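PDB 3CMI: glutathione peroxidase-like peroxiredoxin HYR1 from Saccharomyces cerevisiae, which reduces hydroperoxides at the expense of thioredoxin and, as a sensor of peroxide stress, oxidises and so activates the transcription factor YAP1. Local coordinates for residues C44-T47 against P48-K51. Residues are numbered along the deposited sequence; the frame is centred on the assembly and turned at random.
Sequences CGFT and PQYK
Phe46, Gln49 and Tyr50 make the tight part of this turn into helix 47-60, and most of it gathers round one atom, the carbonyl O of Phe46. Three weak hydrogen bonds converge on that oxygen. Two come from the backbone N atoms of Gln49 and Tyr50, the latter long at 3.5 Å from Phe46 O. The third comes from the side-chain NE2 of Gln49, 2.9 Å from Phe46 O but poorly aligned at 121°. The glutamine reaches back because its chain bends at chi2 (67°), folding the amide toward the start of its own helix. That brings NE2 to 3.4 Å from Phe46 CB and to the edge of the phenyl ring, near the ring plane, with amide and ring 78° apart. Tyr50 comes in through CE1, 3.6 Å from Phe46 CB; beyond the turn, its ring meets Phe135 edge-to-face. The solvent-exposed side chains of Thr47 and Lys51 are looser: they run side by side, CG2 of Thr47 only brushing CE of Lys51 at 4.2 Å. Their backbones, by contrast, make a well-aligned helical bond, Lys51 N to Thr47 O at 3.0 Å. Phe46 is the N-cap of helix 47-60. Cys44, which forms the sulfenic acid intermediate, lies just before this helix and after strand 34-41, the place of the reactive cysteine in the thioredoxin-like fold of glutathione peroxidases.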
# COMPACT_ATOMS: atom_id res chain seq x y z
N CYS A 44 -3.08 18.41 0.77
CA CYS A 44 -1.69 18.74 1.07
C CYS A 44 -1.44 18.86 2.58
O CYS A 44 -2.38 18.84 3.38
CB CYS A 44 -1.29 20.05 0.38
SG CYS A 44 -1.52 20.07 -1.41
N GLY A 45 -0.17 18.97 2.95
CA GLY A 45 0.22 19.21 4.34
C GLY A 45 0.71 17.98 5.09
O GLY A 45 0.67 17.95 6.32
N PHE A 46 1.17 16.98 4.35
CA PHE A 46 1.67 15.74 4.94
C PHE A 46 3.07 15.37 4.45
O PHE A 46 3.42 14.19 4.36
CB PHE A 46 0.67 14.60 4.70
CG PHE A 46 -0.64 14.78 5.40
CD1 PHE A 46 -0.80 14.41 6.73
CD2 PHE A 46 -1.73 15.33 4.73
CE1 PHE A 46 -2.02 14.59 7.38
CE2 PHE A 46 -2.95 15.51 5.37
CZ PHE A 46 -3.10 15.14 6.70
N THR A 47 3.88 16.39 4.16
CA THR A 47 5.22 16.23 3.58
C THR A 47 6.15 15.23 4.30
O THR A 47 6.80 14.42 3.62
CB THR A 47 5.95 17.60 3.42
OG1 THR A 47 4.99 18.62 3.10
CG2 THR A 47 7.00 17.53 2.33
N PRO A 48 6.23 15.27 5.65
CA PRO A 48 7.09 14.29 6.34
C PRO A 48 6.76 12.83 6.01
O PRO A 48 7.67 12.00 5.95
CB PRO A 48 6.82 14.57 7.82
CG PRO A 48 6.40 15.99 7.86
CD PRO A 48 5.60 16.19 6.61
N GLN A 49 5.49 12.53 5.80
CA GLN A 49 5.04 11.17 5.50
C GLN A 49 5.49 10.69 4.12
O GLN A 49 5.95 9.56 3.97
CB GLN A 49 3.51 11.07 5.63
CG GLN A 49 3.00 11.09 7.08
CD GLN A 49 3.22 12.43 7.78
OE1 GLN A 49 3.75 12.48 8.89
NE2 GLN A 49 2.83 13.52 7.13
N TYR A 50 5.38 11.57 3.12
CA TYR A 50 5.81 11.27 1.76
C TYR A 50 7.33 11.15 1.64
O TYR A 50 7.83 10.35 0.86
CB TYR A 50 5.28 12.31 0.78
CG TYR A 50 3.77 12.41 0.76
CD1 TYR A 50 3.11 13.43 1.44
CD2 TYR A 50 3.00 11.47 0.06
CE1 TYR A 50 1.72 13.52 1.43
CE2 TYR A 50 1.62 11.56 0.05
CZ TYR A 50 0.98 12.58 0.73
OH TYR A 50 -0.39 12.68 0.73
N LYS A 51 8.05 11.96 2.41
CA LYS A 51 9.50 11.91 2.44
C LYS A 51 10.01 10.55 2.95
O LYS A 51 10.92 9.97 2.36
CB LYS A 51 10.09 13.05 3.27
CG LYS A 51 10.14 14.39 2.55
CD LYS A 51 11.10 15.35 3.24
CE LYS A 51 11.11 16.71 2.55
NZ LYS A 51 12.19 17.60 3.07